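Local coordinates for uncharacterized protein (Bacteroides ovatus, PDB 4FS7), which is of unknown function but, as an extracellular leucine-rich repeat protein with BspA-type repeats, probably binds other proteins, at residues I9-T14 against N45-V50; V20-L25 against Y57-I62; I76-T81 against N100-V105. One frame throughout, in Å; residues are numbered along the deposited sequence.

In the fold
The contacts lie near the N-terminal end of a leucine-rich repeat solenoid, their centres about 32 to 40 Å from that of the chain. Contacts 1 and 2 adjoin, with centres about 4 Å apart, and share one mixed sheet: T10 O and S23 N join their first segments, V50 O and Y57 N their second, both probable hydrogen bonds of 2.8 Å. Contact 3 lies on the parallel sheet of strands 42-45, 73-77 and 98-99, its centre about 13 and 12 Å from those of contacts 1 and 2. A probable bond of 3.0 Å from I46 N to K77 O ties it to contact 1, while T81 OG1 meets V59 O of contact 2 at 2.8 Å.

Contact 1: residues I9-T14 against N45-V50; sequences ITYNFT and NIPPVV
No hydrogen bond crosses between I9-T14 and N45-V50; the two are held by packing, and the side chains of I9 and Y11 carry it from the strand 9-13. The aliphatic part belongs to I9, whose extended chain ends in a methyl, CD1, laid against the extended backbone of N45-P47. I9 CD1 lies 3.4 Å from N45 O, and 4.0 Å separates it from both I46 CG1 and P47 CD. The aromatic part belongs to Y11. With CG anti to the carbonyl carbon (chi1 -60°), the ring reaches toward N45-V50 and meets P47 and V50 tip to tip. Y11 OH is 3.2 Å from P47 CD, a contact with carbon, and V50 CG1 comes obliquely to the ring, 3.8 Å from Y11 CZ. An alanine in place of Y11 would remove the ring and hydroxyl that reach P47 and V50 and would probably loosen their packing. Around the pair the core is filled by F4, whose ring meets that of Y11, and by V22 and V59. The strands 9-13 and 49-52 do not pair directly: 19-25 and 55-62 connect them within one mixed sheet, so this contact joins its side chains across the interior.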
loop_
_atom_site.group_PDB
_atom_site.type_symbol
_atom_site.label_atom_id
_atom_site.label_comp_id
_atom_site.label_asym_id
_atom_site.label_seq_id
_atom_site.Cartn_x
_atom_site.Cartn_y
_atom_site.Cartn_z
ATOM N N ILE A 9 -2.668 -40.556 -1.190
ATOM C CA ILE A 9 -3.601 -39.479 -0.809
ATOM C C ILE A 9 -4.587 -39.950 0.249
ATOM O O ILE A 9 -5.071 -41.100 0.194
ATOM C CB ILE A 9 -4.367 -38.969 -2.036
ATOM C CG1 ILE A 9 -3.346 -38.481 -3.083
ATOM C CG2 ILE A 9 -5.345 -37.812 -1.653
ATOM C CD1 ILE A 9 -3.937 -38.182 -4.429
ATOM N N THR A 10 -4.879 -39.088 1.219
ATOM C CA THR A 10 -5.860 -39.377 2.247
ATOM C C THR A 10 -7.170 -38.628 1.988
ATOM O O THR A 10 -7.161 -37.532 1.416
ATOM C CB THR A 10 -5.350 -39.111 3.692
ATOM O OG1 THR A 10 -5.287 -37.684 3.948
ATOM C CG2 THR A 10 -3.998 -39.744 3.890
ATOM N N TYR A 11 -8.278 -39.223 2.433
ATOM C CA TYR A 11 -9.621 -38.786 2.149
ATOM C C TYR A 11 -10.454 -38.776 3.399
ATOM O O TYR A 11 -10.297 -39.655 4.280
ATOM C CB TYR A 11 -10.295 -39.690 1.094
ATOM C CG TYR A 11 -9.563 -39.705 -0.233
ATOM C CD1 TYR A 11 -9.876 -38.739 -1.195
ATOM C CD2 TYR A 11 -8.536 -40.592 -0.514
ATOM C CE1 TYR A 11 -9.217 -38.693 -2.388
ATOM C CE2 TYR A 11 -7.899 -40.578 -1.729
ATOM C CZ TYR A 11 -8.205 -39.574 -2.659
ATOM O OH TYR A 11 -7.506 -39.559 -3.858
ATOM N N ASN A 12 -11.373 -37.829 3.446
ATOM C CA ASN A 12 -12.428 -37.784 4.434
ATOM C C ASN A 12 -13.798 -37.822 3.751
ATOM O O ASN A 12 -14.007 -37.166 2.736
ATOM C CB ASN A 12 -12.371 -36.523 5.305
ATOM C CG ASN A 12 -11.143 -36.439 6.170
ATOM O OD1 ASN A 12 -10.330 -37.337 6.223
ATOM N ND2 ASN A 12 -10.950 -35.269 6.775
ATOM N N PHE A 13 -14.731 -38.574 4.314
ATOM C CA PHE A 13 -16.111 -38.518 3.839
ATOM C C PHE A 13 -16.706 -37.132 4.070
ATOM O O PHE A 13 -16.428 -36.478 5.104
ATOM C CB PHE A 13 -16.984 -39.589 4.507
ATOM C CG PHE A 13 -16.485 -40.975 4.273
ATOM C CD1 PHE A 13 -16.536 -41.525 3.007
ATOM C CD2 PHE A 13 -15.924 -41.709 5.293
ATOM C CE1 PHE A 13 -16.048 -42.787 2.749
ATOM C CE2 PHE A 13 -15.424 -42.978 5.057
ATOM C CZ PHE A 13 -15.480 -43.524 3.766
ATOM N N THR A 14 -17.481 -36.675 3.094
ATOM C CA THR A 14 -18.203 -35.400 3.154
ATOM C C THR A 14 -19.712 -35.641 3.117
ATOM O O THR A 14 -20.168 -36.749 2.793
ATOM C CB THR A 14 -17.693 -34.354 2.082
ATOM O OG1 THR A 14 -17.500 -34.947 0.778
ATOM C CG2 THR A 14 -16.352 -33.767 2.536
ATOM N N ASN A 45 -1.147 -36.650 -7.707
ATOM C CA ASN A 45 -2.088 -36.830 -8.771
ATOM C C ASN A 45 -3.460 -37.196 -8.204
ATOM O O ASN A 45 -3.686 -38.367 -7.852
ATOM C CB ASN A 45 -1.554 -37.907 -9.696
ATOM C CG ASN A 45 -2.031 -37.735 -11.075
ATOM O OD1 ASN A 45 -3.195 -37.351 -11.295
ATOM N ND2 ASN A 45 -1.139 -37.983 -12.053
ATOM N N ILE A 46 -4.368 -36.228 -8.049
ATOM C CA ILE A 46 -5.610 -36.487 -7.366
ATOM C C ILE A 46 -6.619 -37.087 -8.365
ATOM O O ILE A 46 -6.937 -36.459 -9.372
ATOM C CB ILE A 46 -6.214 -35.197 -6.745
ATOM C CG1 ILE A 46 -5.249 -34.573 -5.713
ATOM C CG2 ILE A 46 -7.593 -35.467 -6.169
ATOM C CD1 ILE A 46 -5.632 -33.168 -5.261
ATOM N N PRO A 47 -7.151 -38.280 -8.075
ATOM C CA PRO A 47 -8.119 -38.883 -9.004
ATOM C C PRO A 47 -9.514 -38.275 -8.818
ATOM O O PRO A 47 -9.848 -37.730 -7.743
ATOM C CB PRO A 47 -8.077 -40.349 -8.599
ATOM C CG PRO A 47 -7.842 -40.302 -7.102
ATOM C CD PRO A 47 -6.867 -39.166 -6.936
ATOM N N PRO A 48 -10.391 -38.432 -9.825
ATOM C CA PRO A 48 -11.763 -37.923 -9.722
ATOM C C PRO A 48 -12.707 -38.833 -8.947
ATOM O O PRO A 48 -13.772 -38.385 -8.487
ATOM C CB PRO A 48 -12.208 -37.838 -11.176
ATOM C CG PRO A 48 -11.376 -38.852 -11.885
ATOM C CD PRO A 48 -10.064 -38.834 -11.207
ATOM N N VAL A 49 -12.312 -40.102 -8.827
ATOM C CA VAL A 49 -13.113 -41.166 -8.194
ATOM C C VAL A 49 -12.168 -42.096 -7.466
ATOM O O VAL A 49 -11.077 -42.396 -7.973
ATOM C CB VAL A 49 -13.960 -41.980 -9.233
ATOM C CG1 VAL A 49 -14.750 -43.079 -8.527
ATOM C CG2 VAL A 49 -14.881 -41.115 -9.999
ATOM N N VAL A 50 -12.602 -42.545 -6.280
ATOM C CA VAL A 50 -11.908 -43.585 -5.578
ATOM C C VAL A 50 -12.953 -44.635 -5.129
ATOM O O VAL A 50 -14.143 -44.329 -4.939
ATOM C CB VAL A 50 -11.101 -43.060 -4.359
ATOM C CG1 VAL A 50 -9.909 -42.195 -4.811
ATOM C CG2 VAL A 50 -12.027 -42.333 -3.342
#

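Contact 2: residues V20-L25 against Y57-I62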
loop_
_atom_site.group_PDB
_atom_site.type_symbol
_atom_site.label_atom_id
_atom_site.label_comp_id
_atom_site.label_asym_id
_atom_site.label_seq_id
_atom_site.Cartn_x
_atom_site.Cartn_y
_atom_site.Cartn_z
ATOM N N VAL A 20 -16.255 -37.575 -1.285
ATOM C CA VAL A 20 -15.132 -37.404 -0.385
ATOM C C VAL A 20 -14.387 -36.109 -0.697
ATOM O O VAL A 20 -14.502 -35.542 -1.813
ATOM C CB VAL A 20 -14.132 -38.586 -0.427
ATOM C CG1 VAL A 20 -14.774 -39.899 0.134
ATOM C CG2 VAL A 20 -13.595 -38.799 -1.826
ATOM N N GLU A 21 -13.661 -35.664 0.319
ATOM C CA GLU A 21 -12.711 -34.547 0.201
ATOM C C GLU A 21 -11.302 -35.104 0.352
ATOM O O GLU A 21 -11.037 -36.019 1.139
ATOM C CB GLU A 21 -12.956 -33.430 1.268
ATOM C CG GLU A 21 -12.577 -33.876 2.715
ATOM C CD GLU A 21 -12.688 -32.828 3.845
ATOM O OE1 GLU A 21 -12.844 -31.635 3.602
ATOM O OE2 GLU A 21 -12.609 -33.251 5.013
ATOM N N VAL A 22 -10.360 -34.551 -0.392
ATOM C CA VAL A 22 -8.945 -34.805 -0.156
ATOM C C VAL A 22 -8.553 -34.145 1.158
ATOM O O VAL A 22 -8.787 -32.960 1.365
ATOM C CB VAL A 22 -8.092 -34.181 -1.274
ATOM C CG1 VAL A 22 -6.566 -34.317 -0.965
ATOM C CG2 VAL A 22 -8.425 -34.845 -2.609
ATOM N N SER A 23 -8.010 -34.928 2.074
ATOM C CA SER A 23 -7.647 -34.421 3.380
ATOM C C SER A 23 -6.151 -34.328 3.612
ATOM O O SER A 23 -5.737 -33.778 4.641
ATOM C CB SER A 23 -8.342 -35.213 4.459
ATOM O OG SER A 23 -7.875 -36.536 4.443
ATOM N N GLY A 24 -5.332 -34.774 2.684
ATOM C CA GLY A 24 -3.894 -34.712 2.875
ATOM C C GLY A 24 -3.166 -35.750 2.058
ATOM O O GLY A 24 -3.741 -36.406 1.181
ATOM N N LEU A 25 -1.886 -35.901 2.373
ATOM C CA LEU A 25 -1.020 -36.916 1.817
ATOM C C LEU A 25 -0.645 -37.929 2.880
ATOM O O LEU A 25 -0.598 -37.622 4.054
ATOM C CB LEU A 25 0.284 -36.313 1.304
ATOM C CG LEU A 25 0.177 -35.478 0.046
ATOM C CD1 LEU A 25 1.516 -34.839 -0.280
ATOM C CD2 LEU A 25 -0.310 -36.347 -1.114
ATOM N N TYR A 57 -16.693 -43.269 -4.647
ATOM C CA TYR A 57 -16.830 -41.955 -4.087
ATOM C C TYR A 57 -16.235 -40.952 -5.066
ATOM O O TYR A 57 -15.135 -41.103 -5.535
ATOM C CB TYR A 57 -16.116 -41.884 -2.735
ATOM C CG TYR A 57 -16.688 -42.834 -1.731
ATOM C CD1 TYR A 57 -17.757 -42.460 -0.941
ATOM C CD2 TYR A 57 -16.183 -44.089 -1.578
ATOM C CE1 TYR A 57 -18.327 -43.320 -0.020
ATOM C CE2 TYR A 57 -16.769 -45.001 -0.632
ATOM C CZ TYR A 57 -17.841 -44.590 0.117
ATOM O OH TYR A 57 -18.425 -45.477 1.027
ATOM N N ASP A 58 -16.994 -39.911 -5.326
ATOM C CA ASP A 58 -16.546 -38.805 -6.166
ATOM C C ASP A 58 -15.713 -37.848 -5.329
ATOM O O ASP A 58 -16.127 -37.490 -4.235
ATOM C CB ASP A 58 -17.778 -38.098 -6.712
ATOM C CG ASP A 58 -18.582 -39.003 -7.661
ATOM O OD1 ASP A 58 -17.994 -39.566 -8.622
ATOM O OD2 ASP A 58 -19.789 -39.202 -7.403
ATOM N N VAL A 59 -14.564 -37.457 -5.868
ATOM C CA VAL A 59 -13.647 -36.542 -5.206
ATOM C C VAL A 59 -14.048 -35.114 -5.623
ATOM O O VAL A 59 -13.717 -34.679 -6.725
ATOM C CB VAL A 59 -12.207 -36.896 -5.582
ATOM C CG1 VAL A 59 -11.209 -35.967 -4.841
ATOM C CG2 VAL A 59 -11.866 -38.389 -5.290
ATOM N N VAL A 60 -14.758 -34.416 -4.735
ATOM C CA VAL A 60 -15.406 -33.168 -5.083
ATOM C C VAL A 60 -14.852 -31.928 -4.401
ATOM O O VAL A 60 -15.266 -30.827 -4.721
ATOM C CB VAL A 60 -16.929 -33.250 -4.879
ATOM C CG1 VAL A 60 -17.493 -34.405 -5.707
ATOM C CG2 VAL A 60 -17.309 -33.383 -3.406
ATOM N N SER A 61 -13.898 -32.102 -3.496
ATOM C CA SER A 61 -13.345 -30.960 -2.788
ATOM C C SER A 61 -11.959 -31.309 -2.273
ATOM O O SER A 61 -11.582 -32.480 -2.124
ATOM C CB SER A 61 -14.251 -30.472 -1.664
ATOM O OG SER A 61 -14.429 -31.456 -0.697
ATOM N N ILE A 62 -11.213 -30.248 -1.953
ATOM C CA ILE A 62 -9.963 -30.335 -1.203
ATOM C C ILE A 62 -10.237 -29.685 0.138
ATOM O O ILE A 62 -10.756 -28.565 0.205
ATOM C CB ILE A 62 -8.771 -29.697 -1.954
ATOM C CG1 ILE A 62 -8.507 -30.490 -3.249
ATOM C CG2 ILE A 62 -7.510 -29.665 -1.061
ATOM C CD1 ILE A 62 -7.550 -29.851 -4.136
#
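S61 O is gripped by one hydrogen bond, from V22 N at 3.0 Å in the carbonyl plane, and by a weaker CA-H...O contact from E21 CA at 3.3 Å. Two further backbone bonds complete the parallel pairing. V20 N reaches D58 O at 3.0 Å, standing above that carbonyl plane, while V60 N approaches V20 O at 3.1 Å, nearly along the C=O axis (174°). The register is uneven, since V20 faces V59 but V22 faces I62, so two steps of one strand match three of the other, and S61 N is left buried without a partner. On the face bearing V20, V22, V59 and I62 the methyls pack: V22 CG2 lies 3.7 Å from V59 CG1, and the V20 and V59 side chains cross obliquely, CG2 to CG2. V20 CG1, anti to the carbonyl carbon, sits 3.7 Å from Y57 CB, the two side chains crossing at about a right angle. On the other face E21 CB touches S61 OG at 3.2 Å, and E21 OE2 is hydrogen-bonded to N12 ND2. Polar groups therefore gather on one face and branched hydrocarbon on the other, where I9 and Y11 continue the apolar core.

Contact 3: residues I76-T81 against N100-V105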
loop_
_atom_site.group_PDB
_atom_site.type_symbol
_atom_site.label_atom_id
_atom_site.label_comp_id
_atom_site.label_asym_id
_atom_site.label_seq_id
_atom_site.Cartn_x
_atom_site.Cartn_y
_atom_site.Cartn_z
ATOM N N ILE A 76 0.715 -30.442 -8.098
ATOM C CA ILE A 76 -0.556 -31.066 -7.747
ATOM C C ILE A 76 -1.458 -30.974 -8.965
ATOM O O ILE A 76 -1.589 -29.918 -9.588
ATOM C CB ILE A 76 -1.211 -30.344 -6.534
ATOM C CG1 ILE A 76 -0.288 -30.397 -5.299
ATOM C CG2 ILE A 76 -2.606 -30.913 -6.246
ATOM C CD1 ILE A 76 -0.711 -29.593 -4.104
ATOM N N LYS A 77 -2.014 -32.123 -9.327
ATOM C CA LYS A 77 -2.959 -32.260 -10.421
ATOM C C LYS A 77 -4.350 -32.435 -9.822
ATOM O O LYS A 77 -4.605 -33.417 -9.107
ATOM C CB LYS A 77 -2.573 -33.461 -11.291
ATOM C CG LYS A 77 -1.143 -33.406 -11.867
ATOM C CD LYS A 77 -0.855 -34.608 -12.740
ATOM C CE LYS A 77 0.121 -34.292 -13.838
ATOM N NZ LYS A 77 -0.027 -35.241 -14.986
ATOM N N ILE A 78 -5.244 -31.508 -10.113
ATOM C CA ILE A 78 -6.566 -31.493 -9.544
ATOM C C ILE A 78 -7.598 -31.844 -10.620
ATOM O O ILE A 78 -7.632 -31.200 -11.650
ATOM C CB ILE A 78 -6.906 -30.116 -8.918
ATOM C CG1 ILE A 78 -5.853 -29.680 -7.898
ATOM C CG2 ILE A 78 -8.282 -30.151 -8.282
ATOM C CD1 ILE A 78 -6.137 -28.348 -7.130
ATOM N N PRO A 79 -8.432 -32.872 -10.398
ATOM C CA PRO A 79 -9.379 -33.271 -11.422
ATOM C C PRO A 79 -10.563 -32.301 -11.515
ATOM O O PRO A 79 -10.840 -31.547 -10.592
ATOM C CB PRO A 79 -9.849 -34.650 -10.928
ATOM C CG PRO A 79 -9.784 -34.524 -9.439
ATOM C CD PRO A 79 -8.546 -33.696 -9.192
ATOM N N SER A 80 -11.297 -32.358 -12.620
ATOM C CA SER A 80 -12.376 -31.421 -12.892
ATOM C C SER A 80 -13.535 -31.522 -11.939
ATOM O O SER A 80 -14.389 -30.633 -11.874
ATOM C CB SER A 80 -12.885 -31.589 -14.307
ATOM O OG SER A 80 -13.563 -32.830 -14.455
ATOM N N THR A 81 -13.578 -32.637 -11.214
ATOM C CA THR A 81 -14.629 -32.904 -10.270
ATOM C C THR A 81 -14.527 -32.110 -8.971
ATOM O O THR A 81 -15.517 -31.988 -8.239
ATOM C CB THR A 81 -14.693 -34.411 -9.941
ATOM O OG1 THR A 81 -13.403 -34.850 -9.498
ATOM C CG2 THR A 81 -15.069 -35.190 -11.235
ATOM N N ASN A 100 -3.183 -26.655 -11.083
ATOM C CA ASN A 100 -4.335 -26.169 -11.833
ATOM C C ASN A 100 -5.543 -25.995 -10.920
ATOM O O ASN A 100 -5.720 -26.756 -9.967
ATOM C CB ASN A 100 -4.703 -27.165 -12.962
ATOM C CG ASN A 100 -5.233 -28.470 -12.432
ATOM O OD1 ASN A 100 -4.482 -29.205 -11.762
ATOM N ND2 ASN A 100 -6.486 -28.786 -12.717
ATOM N N ILE A 101 -6.386 -25.030 -11.236
ATOM C CA ILE A 101 -7.630 -24.812 -10.507
ATOM C C ILE A 101 -8.779 -25.125 -11.450
ATOM O O ILE A 101 -8.965 -24.468 -12.463
ATOM C CB ILE A 101 -7.792 -23.380 -9.998
ATOM C CG1 ILE A 101 -6.528 -22.914 -9.274
ATOM C CG2 ILE A 101 -8.993 -23.312 -9.046
ATOM C CD1 ILE A 101 -6.192 -23.768 -8.089
ATOM N N PRO A 102 -9.586 -26.153 -11.135
ATOM C CA PRO A 102 -10.701 -26.503 -12.009
ATOM C C PRO A 102 -11.704 -25.375 -12.225
ATOM O O PRO A 102 -11.908 -24.514 -11.363
ATOM C CB PRO A 102 -11.372 -27.665 -11.249
ATOM C CG PRO A 102 -10.324 -28.240 -10.484
ATOM C CD PRO A 102 -9.469 -27.109 -10.027
ATOM N N ASP A 103 -12.375 -25.451 -13.364
ATOM C CA ASP A 103 -13.320 -24.446 -13.822
ATOM C C ASP A 103 -14.474 -24.232 -12.890
ATOM O O ASP A 103 -15.070 -23.148 -12.891
ATOM C CB ASP A 103 -13.878 -24.778 -15.222
ATOM C CG ASP A 103 -12.904 -24.545 -16.337
ATOM O OD1 ASP A 103 -11.875 -23.864 -16.144
ATOM O OD2 ASP A 103 -13.199 -25.038 -17.459
ATOM N N SER A 104 -14.860 -25.246 -12.113
ATOM C CA SER A 104 -15.998 -25.161 -11.205
ATOM C C SER A 104 -15.699 -24.454 -9.877
ATOM O O SER A 104 -16.612 -24.195 -9.093
ATOM C CB SER A 104 -16.541 -26.573 -10.903
ATOM O OG SER A 104 -17.039 -27.183 -12.085
ATOM N N VAL A 105 -14.409 -24.177 -9.593
ATOM C CA VAL A 105 -14.049 -23.523 -8.324
ATOM C C VAL A 105 -14.430 -22.030 -8.393
ATOM O O VAL A 105 -14.000 -21.328 -9.313
ATOM C CB VAL A 105 -12.576 -23.708 -8.007
ATOM C CG1 VAL A 105 -12.143 -22.839 -6.817
ATOM C CG2 VAL A 105 -12.304 -25.183 -7.737
HETATM O O HOH W 1 -1.402 -29.372 -12.307
HETATM O O HOH W 2 -14.380 -28.114 -13.128
HETATM O O HOH W 3 -17.177 -30.094 -11.395
#
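The segments I76-T81 and N100-V105 run 27° apart in direction, with CA atoms 6.2 Å apart at I78 and N100 and 5.3 Å at S80 and P102, as neighbouring coils of a leucine-rich repeat solenoid that go on from the paired strands 73-77 and 98-99. Backbone does not bond directly to backbone here; the side-chain amide of N100 takes that role. Its CG occupies the crowded position between the backbone N and the carbonyl carbon (chi1 68°), which turns the amide onto I78. N100 OD1 accepts from I78 N at 2.9 Å and N100 ND2 donates to I78 O at 2.9 Å, both bonds nearly straight and each using a lone pair in the carbonyl plane. The amide is thus gripped at both ends and held against rotation, clamping the N-H and C=O of one residue. A water that also donates to I76 O gives OD1 a second donor. N100 O, buried without a polar partner, lies 3.3 Å from I78 CD1. Alongside, I78 CG2 packs 3.6 Å from P102 CG, the isoleucine and the proline ring crossing at about a right angle, and the same CG atom lies near P79 O. I78 also touches I99 of strand 98-99, so both contacts are with the next coil. P102 opens a type I turn closed by V105 N on P102 O. At its edge two waters bridge the coils: S80 O accepts from both, and one of these waters accepts from S104 N at 3.1 Å.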